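Local coordinates for protein Tp0751 (Treponema pallidum, PDB 5JK2) that mediates adhesion to host extracellular matrix components and interactions with host cells through a small non-canonical lipocalin domain, at residues A51-T57 against D148-Y154; R31-W35 against F122-A126. The protein carries 1 engineered substitution. One frame throughout, in Å; residues are numbered along the deposited sequence.

Contact 1: residues A51-T57 against D148-Y154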
ATOM      1  N   ALA A  51      -3.292  -5.183  -4.238  1.00 34.48           N
ATOM      2  CA  ALA A  51      -3.921  -6.304  -3.549  1.00 33.82           C
ATOM      3  C   ALA A  51      -2.940  -7.455  -3.349  1.00 34.90           C
ATOM      4  O   ALA A  51      -2.582  -8.151  -4.299  1.00 38.58           O
ATOM      5  CB  ALA A  51      -5.136  -6.777  -4.322  1.00 37.80           C
ATOM      6  N   GLY A  52      -2.502  -7.638  -2.105  1.00 26.39           N
ATOM      7  CA  GLY A  52      -1.594  -8.716  -1.760  1.00 21.64           C
ATOM      8  C   GLY A  52      -0.587  -8.319  -0.700  1.00 17.85           C
ATOM      9  O   GLY A  52      -0.691  -7.254  -0.101  1.00 19.11           O
ATOM     10  N   LEU A  53       0.394  -9.188  -0.479  1.00 21.22           N
ATOM     11  CA  LEU A  53       1.406  -8.985   0.547  1.00 21.88           C
ATOM     12  C   LEU A  53       2.606  -8.223   0.007  1.00 26.02           C
ATOM     13  O   LEU A  53       3.077  -8.501  -1.094  1.00 24.74           O
ATOM     14  CB  LEU A  53       1.865 -10.331   1.102  1.00 19.81           C
ATOM     15  CG  LEU A  53       2.978 -10.301   2.149  1.00 20.40           C
ATOM     16  CD1 LEU A  53       2.516  -9.573   3.392  1.00 19.69           C
ATOM     17  CD2 LEU A  53       3.416 -11.719   2.477  1.00 30.06           C
ATOM     18  N   TRP A  54       3.106  -7.279   0.799  1.00 26.11           N
ATOM     19  CA  TRP A  54       4.276  -6.491   0.430  1.00 25.62           C
ATOM     20  C   TRP A  54       5.286  -6.471   1.572  1.00 30.18           C
ATOM     21  O   TRP A  54       4.926  -6.229   2.723  1.00 28.82           O
ATOM     22  CB  TRP A  54       3.864  -5.069   0.061  1.00 21.37           C
ATOM     23  CG  TRP A  54       3.016  -5.000  -1.170  1.00 19.53           C
ATOM     24  CD1 TRP A  54       1.676  -5.236  -1.256  1.00 20.60           C
ATOM     25  CD2 TRP A  54       3.451  -4.668  -2.493  1.00 27.18           C
ATOM     26  NE1 TRP A  54       1.249  -5.075  -2.551  1.00 22.63           N
ATOM     27  CE2 TRP A  54       2.319  -4.725  -3.330  1.00 25.67           C
ATOM     28  CE3 TRP A  54       4.686  -4.328  -3.052  1.00 28.30           C
ATOM     29  CZ2 TRP A  54       2.388  -4.455  -4.696  1.00 26.00           C
ATOM     30  CZ3 TRP A  54       4.751  -4.060  -4.408  1.00 23.86           C
ATOM     31  CH2 TRP A  54       3.610  -4.124  -5.213  1.00 22.42           C
ATOM     32  N   ILE A  55       6.549  -6.736   1.243  1.00 33.96           N
ATOM     33  CA  ILE A  55       7.618  -6.793   2.234  1.00 31.35           C
ATOM     34  C   ILE A  55       8.616  -5.666   2.000  1.00 25.72           C
ATOM     35  O   ILE A  55       9.028  -5.419   0.868  1.00 24.75           O
ATOM     36  CB  ILE A  55       8.359  -8.143   2.196  1.00 30.88           C
ATOM     37  CG1 ILE A  55       7.382  -9.296   2.426  1.00 33.18           C
ATOM     38  CG2 ILE A  55       9.446  -8.187   3.256  1.00 31.59           C
ATOM     39  CD1 ILE A  55       6.692  -9.770   1.187  1.00 24.49           C
ATOM     40  N   GLN A  56       9.020  -4.998   3.076  1.00 30.67           N
ATOM     41  CA  GLN A  56       9.887  -3.832   2.965  1.00 26.14           C
ATOM     42  C   GLN A  56      11.320  -4.219   2.609  1.00 29.56           C
ATOM     43  O   GLN A  56      11.805  -5.275   3.009  1.00 28.94           O
ATOM     44  CB  GLN A  56       9.882  -3.030   4.267  1.00 24.09           C
ATOM     45  CG  GLN A  56      10.650  -1.729   4.169  1.00 23.53           C
ATOM     46  CD  GLN A  56      10.489  -0.857   5.391  1.00 27.64           C
ATOM     47  OE1 GLN A  56      11.454  -0.569   6.098  1.00 28.32           O
ATOM     48  NE2 GLN A  56       9.259  -0.428   5.648  1.00 40.09           N
ATOM     49  N   THR A  57      11.992  -3.342   1.864  1.00 33.50           N
ATOM     50  CA  THR A  57      13.401  -3.519   1.507  1.00 35.76           C
ATOM     51  C   THR A  57      14.263  -2.681   2.455  1.00 37.60           C
ATOM     52  O   THR A  57      13.738  -1.778   3.107  1.00 39.32           O
ATOM     53  CB  THR A  57      13.643  -3.127   0.024  1.00 32.71           C
ATOM     54  OG1 THR A  57      12.741  -3.866  -0.812  1.00 28.17           O
ATOM     55  CG2 THR A  57      15.081  -3.410  -0.411  1.00 40.59           C
ATOM     56  N   ASP A 148       7.769   3.767   6.277  1.00 33.48           N
ATOM     57  CA  ASP A 148       8.418   4.419   5.144  1.00 23.38           C
ATOM     58  C   ASP A 148       9.516   3.540   4.570  1.00 21.84           C
ATOM     59  O   ASP A 148      10.315   2.969   5.310  1.00 27.21           O
ATOM     60  CB  ASP A 148       9.009   5.768   5.555  1.00 30.28           C
ATOM     61  CG  ASP A 148       7.966   6.860   5.650  1.00 30.39           C
ATOM     62  OD1 ASP A 148       6.770   6.535   5.781  1.00 32.43           O
ATOM     63  OD2 ASP A 148       8.349   8.048   5.595  1.00 34.31           O
ATOM     64  N   GLY A 149       9.550   3.434   3.246  1.00 24.62           N
ATOM     65  CA  GLY A 149      10.593   2.688   2.569  1.00 30.39           C
ATOM     66  C   GLY A 149      10.103   1.993   1.318  1.00 25.15           C
ATOM     67  O   GLY A 149       8.951   2.149   0.913  1.00 23.99           O
ATOM     68  N   GLN A 150      10.993   1.220   0.706  1.00 21.50           N
ATOM     69  CA  GLN A 150      10.673   0.487  -0.505  1.00 22.68           C
ATOM     70  C   GLN A 150      10.072  -0.867  -0.145  1.00 27.65           C
ATOM     71  O   GLN A 150      10.505  -1.504   0.814  1.00 27.41           O
ATOM     72  CB  GLN A 150      11.926   0.304  -1.361  1.00 28.23           C
ATOM     73  CG  GLN A 150      11.658  -0.237  -2.750  1.00 26.57           C
ATOM     74  CD  GLN A 150      12.923  -0.667  -3.461  1.00 25.28           C
ATOM     75  OE1 GLN A 150      13.980  -0.806  -2.847  1.00 37.13           O
ATOM     76  NE2 GLN A 150      12.821  -0.878  -4.764  1.00 29.56           N
ATOM     77  N   TYR A 151       9.073  -1.294  -0.911  1.00 27.30           N
ATOM     78  CA  TYR A 151       8.457  -2.602  -0.720  1.00 24.57           C
ATOM     79  C   TYR A 151       8.478  -3.401  -2.012  1.00 24.13           C
ATOM     80  O   TYR A 151       8.576  -2.839  -3.102  1.00 28.91           O
ATOM     81  CB  TYR A 151       7.014  -2.462  -0.230  1.00 25.50           C
ATOM     82  CG  TYR A 151       6.885  -1.951   1.179  1.00 26.41           C
ATOM     83  CD1 TYR A 151       7.019  -0.600   1.463  1.00 24.37           C
ATOM     84  CD2 TYR A 151       6.624  -2.819   2.228  1.00 27.92           C
ATOM     85  CE1 TYR A 151       6.902  -0.128   2.753  1.00 25.62           C
ATOM     86  CE2 TYR A 151       6.504  -2.357   3.522  1.00 26.65           C
ATOM     87  CZ  TYR A 151       6.644  -1.011   3.781  1.00 22.29           C
ATOM     88  OH  TYR A 151       6.524  -0.554   5.073  1.00 19.73           O
ATOM     89  N   THR A 152       8.382  -4.718  -1.875  1.00 28.81           N
ATOM     90  CA  THR A 152       8.272  -5.611  -3.018  1.00 24.79           C
ATOM     91  C   THR A 152       7.202  -6.648  -2.729  1.00 22.25           C
ATOM     92  O   THR A 152       7.169  -7.223  -1.645  1.00 26.66           O
ATOM     93  CB  THR A 152       9.601  -6.319  -3.326  1.00 25.80           C
ATOM     94  OG1 THR A 152      10.051  -7.028  -2.165  1.00 43.13           O
ATOM     95  CG2 THR A 152      10.656  -5.315  -3.738  1.00 20.55           C
ATOM     96  N   ARG A 153       6.322  -6.881  -3.694  1.00 21.79           N
ATOM     97  CA  ARG A 153       5.250  -7.845  -3.495  1.00 26.46           C
ATOM     98  C   ARG A 153       5.811  -9.258  -3.439  1.00 35.26           C
ATOM     99  O   ARG A 153       6.789  -9.576  -4.119  1.00 40.54           O
ATOM    100  CB  ARG A 153       4.206  -7.736  -4.606  1.00 31.58           C
ATOM    101  CG  ARG A 153       2.894  -8.450  -4.291  1.00 28.21           C
ATOM    102  CD  ARG A 153       1.913  -8.320  -5.435  1.00 25.16           C
ATOM    103  NE  ARG A 153       0.587  -8.827  -5.091  1.00 27.68           N
ATOM    104  CZ  ARG A 153       0.225 -10.105  -5.173  1.00 30.28           C
ATOM    105  NH1 ARG A 153      -1.007 -10.464  -4.842  1.00 35.24           N
ATOM    106  NH2 ARG A 153       1.089 -11.027  -5.580  1.00 37.95           N
ATOM    107  N   TYR A 154       5.185 -10.104  -2.626  1.00 35.27           N
ATOM    108  CA  TYR A 154       5.673 -11.464  -2.438  1.00 36.67           C
ATOM    109  C   TYR A 154       5.282 -12.353  -3.609  1.00 37.43           C
ATOM    110  O   TYR A 154       4.144 -12.326  -4.080  1.00 35.61           O
ATOM    111  CB  TYR A 154       5.150 -12.078  -1.133  1.00 36.57           C
ATOM    112  CG  TYR A 154       5.654 -13.497  -0.920  1.00 30.80           C
ATOM    113  CD1 TYR A 154       6.906 -13.740  -0.369  1.00 35.06           C
ATOM    114  CD2 TYR A 154       4.893 -14.591  -1.310  1.00 29.38           C
ATOM    115  CE1 TYR A 154       7.374 -15.040  -0.196  1.00 37.55           C
ATOM    116  CE2 TYR A 154       5.353 -15.887  -1.138  1.00 35.50           C
ATOM    117  CZ  TYR A 154       6.590 -16.106  -0.582  1.00 41.60           C
ATOM    118  OH  TYR A 154       7.031 -17.401  -0.418  1.00 48.39           O
TER
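An antiparallel strand pairing closes the β-barrel here, joining its first strand, 52-56, to its last, 149-153. The backbones are stitched by Ile55 N to Thr152 O (3.0 Å) and Thr152 N to Ile55 O (2.9 Å), a hydrogen-bonded pair set between the non-hydrogen-bonded pairs Trp54-Arg153 and Gln56-Tyr151. Tyr154 N to Leu53 O (3.1 Å) and Thr57 N to Gln150 O (2.6 Å) extend the register both ways. First-to-last closure of an eight-stranded, up-and-down antiparallel barrel is characteristic of the lipocalin fold, which Tp0751 adopts in non-canonical form. Trp54, Gln56, Tyr151 and Arg153 share one face of the sheet. Arg153 CB sits 3.5 Å from the centroid of the Trp54 six-membered ring, directly above it, and Gln56 CB makes a looser CH-π contact with Tyr151. Gln56 NE2 donates to Tyr151 OH (2.8 Å), whose hydroxyl also bonds to Trp147 O. Arg153 NH1 donates a hydrogen bond to Ala51 O (2.9 Å). On the opposite face, Ile55 CD1 packs 3.6 Å from Tyr154 CB.

Contact 2: residues R31-W35 against F122-A126. Engineered in segment 122-126: Ala126 (natural residue Glu).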
ATOM      1  N   ARG A  31       0.019  -9.305 -14.184  1.00 53.29           N
ATOM      2  CA  ARG A  31       0.377  -8.126 -13.413  1.00 44.16           C
ATOM      3  C   ARG A  31       1.037  -7.092 -14.316  1.00 44.18           C
ATOM      4  O   ARG A  31       0.791  -5.894 -14.185  1.00 48.18           O
ATOM      5  CB  ARG A  31       1.308  -8.498 -12.260  1.00 48.65           C
ATOM      6  CG  ARG A  31       0.681  -9.445 -11.249  1.00 56.22           C
ATOM      7  CD  ARG A  31       1.530  -9.578  -9.997  1.00 52.15           C
ATOM      8  NE  ARG A  31       1.685  -8.297  -9.312  1.00 41.93           N
ATOM      9  CZ  ARG A  31       0.739  -7.718  -8.580  1.00 39.73           C
ATOM     10  NH1 ARG A  31       0.977  -6.551  -8.000  1.00 43.49           N
ATOM     11  NH2 ARG A  31      -0.446  -8.298  -8.432  1.00 40.74           N
ATOM     12  N   ILE A  32       1.870  -7.560 -15.238  1.00 44.68           N
ATOM     13  CA  ILE A  32       2.530  -6.670 -16.182  1.00 44.72           C
ATOM     14  C   ILE A  32       1.512  -6.132 -17.181  1.00 45.39           C
ATOM     15  O   ILE A  32       1.594  -4.980 -17.605  1.00 53.84           O
ATOM     16  CB  ILE A  32       3.662  -7.378 -16.940  1.00 49.21           C
ATOM     17  CG1 ILE A  32       4.679  -7.965 -15.958  1.00 53.07           C
ATOM     18  CG2 ILE A  32       4.349  -6.400 -17.885  1.00 51.54           C
ATOM     19  CD1 ILE A  32       5.611  -8.986 -16.577  1.00 52.83           C
ATOM     20  N   ALA A  33       0.564  -6.981 -17.562  1.00 44.27           N
ATOM     21  CA  ALA A  33      -0.528  -6.572 -18.437  1.00 43.77           C
ATOM     22  C   ALA A  33      -1.366  -5.511 -17.736  1.00 49.85           C
ATOM     23  O   ALA A  33      -1.629  -4.442 -18.287  1.00 52.67           O
ATOM     24  CB  ALA A  33      -1.386  -7.764 -18.815  1.00 46.76           C
ATOM     25  N   LEU A  34      -1.773  -5.826 -16.511  1.00 51.83           N
ATOM     26  CA  LEU A  34      -2.536  -4.909 -15.673  1.00 51.89           C
ATOM     27  C   LEU A  34      -1.759  -3.613 -15.465  1.00 47.26           C
ATOM     28  O   LEU A  34      -2.330  -2.521 -15.473  1.00 48.43           O
ATOM     29  CB  LEU A  34      -2.845  -5.571 -14.328  1.00 57.24           C
ATOM     30  CG  LEU A  34      -3.986  -5.036 -13.464  1.00 65.60           C
ATOM     31  CD1 LEU A  34      -5.318  -5.182 -14.185  1.00 66.22           C
ATOM     32  CD2 LEU A  34      -4.000  -5.775 -12.134  1.00 57.57           C
ATOM     33  N   TRP A  35      -0.450  -3.752 -15.280  1.00 46.17           N
ATOM     34  CA  TRP A  35       0.443  -2.613 -15.098  1.00 43.04           C
ATOM     35  C   TRP A  35       0.431  -1.701 -16.315  1.00 44.61           C
ATOM     36  O   TRP A  35       0.337  -0.480 -16.187  1.00 44.93           O
ATOM     37  CB  TRP A  35       1.867  -3.102 -14.817  1.00 44.46           C
ATOM     38  CG  TRP A  35       2.924  -2.051 -14.976  1.00 43.50           C
ATOM     39  CD1 TRP A  35       3.865  -1.978 -15.960  1.00 39.36           C
ATOM     40  CD2 TRP A  35       3.149  -0.922 -14.122  1.00 43.69           C
ATOM     41  NE1 TRP A  35       4.662  -0.875 -15.772  1.00 39.73           N
ATOM     42  CE2 TRP A  35       4.242  -0.210 -14.652  1.00 41.27           C
ATOM     43  CE3 TRP A  35       2.531  -0.445 -12.963  1.00 41.46           C
ATOM     44  CZ2 TRP A  35       4.731   0.953 -14.061  1.00 49.83           C
ATOM     45  CZ3 TRP A  35       3.018   0.710 -12.379  1.00 38.82           C
ATOM     46  CH2 TRP A  35       4.107   1.396 -12.928  1.00 47.27           C
ATOM     47  N   PHE A 122       4.290   3.618  -7.123  1.00 38.28           N
ATOM     48  CA  PHE A 122       4.749   2.464  -7.881  1.00 34.58           C
ATOM     49  C   PHE A 122       6.017   2.757  -8.668  1.00 36.22           C
ATOM     50  O   PHE A 122       6.165   3.830  -9.253  1.00 39.35           O
ATOM     51  CB  PHE A 122       3.665   1.996  -8.848  1.00 41.70           C
ATOM     52  CG  PHE A 122       2.646   1.086  -8.232  1.00 39.09           C
ATOM     53  CD1 PHE A 122       1.531   1.599  -7.596  1.00 41.11           C
ATOM     54  CD2 PHE A 122       2.796  -0.286  -8.311  1.00 32.45           C
ATOM     55  CE1 PHE A 122       0.590   0.755  -7.043  1.00 39.25           C
ATOM     56  CE2 PHE A 122       1.862  -1.129  -7.761  1.00 27.14           C
ATOM     57  CZ  PHE A 122       0.757  -0.610  -7.127  1.00 30.05           C
ATOM     58  N   GLU A 123       6.923   1.785  -8.680  1.00 37.57           N
ATOM     59  CA  GLU A 123       8.122   1.844  -9.504  1.00 37.58           C
ATOM     60  C   GLU A 123       8.008   0.764 -10.569  1.00 35.47           C
ATOM     61  O   GLU A 123       8.460   0.928 -11.701  1.00 37.47           O
ATOM     62  CB  GLU A 123       9.386   1.646  -8.661  1.00 40.49           C
ATOM     63  CG  GLU A 123       9.360   2.366  -7.315  1.00 40.32           C
ATOM     64  CD  GLU A 123      10.643   2.178  -6.528  1.00 46.08           C
ATOM     65  OE1 GLU A 123      10.665   2.527  -5.328  1.00 39.38           O
ATOM     66  OE2 GLU A 123      11.631   1.682  -7.109  1.00 53.19           O
ATOM     67  N   SER A 124       7.388  -0.346 -10.185  1.00 37.89           N
ATOM     68  CA  SER A 124       7.127  -1.451 -11.094  1.00 36.72           C
ATOM     69  C   SER A 124       5.872  -2.158 -10.620  1.00 37.24           C
ATOM     70  O   SER A 124       5.278  -1.765  -9.620  1.00 38.73           O
ATOM     71  CB  SER A 124       8.304  -2.424 -11.138  1.00 42.23           C
ATOM     72  OG  SER A 124       9.532  -1.732 -11.276  1.00 46.53           O
ATOM     73  N   HIS A 125       5.473  -3.206 -11.326  1.00 35.11           N
ATOM     74  CA  HIS A 125       4.246  -3.906 -10.977  1.00 43.24           C
ATOM     75  C   HIS A 125       4.379  -4.605  -9.624  1.00 43.92           C
ATOM     76  O   HIS A 125       3.378  -4.878  -8.961  1.00 40.82           O
ATOM     77  CB  HIS A 125       3.874  -4.917 -12.067  1.00 43.02           C
ATOM     78  CG  HIS A 125       4.590  -6.226 -11.956  1.00 43.46           C
ATOM     79  ND1 HIS A 125       4.148  -7.247 -11.141  1.00 43.12           N
ATOM     80  CD2 HIS A 125       5.711  -6.685 -12.559  1.00 49.46           C
ATOM     81  CE1 HIS A 125       4.970  -8.278 -11.246  1.00 43.87           C
ATOM     82  NE2 HIS A 125       5.926  -7.962 -12.100  1.00 44.67           N
ATOM     83  N   ALA A 126       5.616  -4.879  -9.212  1.00 38.64           N
ATOM     84  CA  ALA A 126       5.872  -5.557  -7.943  1.00 33.01           C
ATOM     85  C   ALA A 126       6.906  -4.806  -7.113  1.00 37.54           C
ATOM     86  O   ALA A 126       7.587  -5.394  -6.271  1.00 35.50           O
ATOM     87  CB  ALA A 126       6.334  -6.977  -8.189  1.00 35.29           C
TER
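Arg31 and Trp35, one turn apart on helix 26-39, dock the helix against the connection between strands 115-122 and 127-135. Arg31 supplies both hydrogen bonds between these segments: NE donates to His125 ND1 (3.2 Å) and NH1 to the carbonyl oxygen His125 O (3.1 Å). One histidine thus accepts through both ring and backbone, its ND1 without a proton. NH1 is also hydrogen-bonded to Leu49 O, its strongest polar partner, so the guanidinium ties the helix to the chain leading into strand 52-56. This helix precedes the first strand, whereas the α-helix of canonical lipocalins follows the last, consistent with the non-canonical fold. The chain turns a corner at Glu123, which with Ser124 forms a classic β bulge facing Val127. Within the helix, Trp35 N is satisfied by Arg31 O at 2.7 Å. The Trp35 ring lays one face over the backbone of Ser124 and His125, and its CZ3 packs 3.8 Å from Phe122 CB. The backbone of the engineered Ala126 is hydrogen-bonded to that of Arg153.

Overall arrangement
The centres of contacts 1 and 2 lie about 13 Å apart, and their segments alternate along the chain: 31-35, 51-57, 122-126, 148-154. Helix 26-39 is followed, after a connection of about a dozen residues, by the first barrel strand, while strands 127-135 and 149-153 are neighbours in the sheet. The two contacts touch directly at Arg153 N and Ala126 O, 3.2 Å apart and probably hydrogen bonded, and where Trp54 CZ3 packs 3.5 Å from Ala126 C. Arg31 and Arg153 also come close despite like charge. Barrel closure and helix packing therefore converge at one region of a single compact domain, the part of this adhesin contained in the chain.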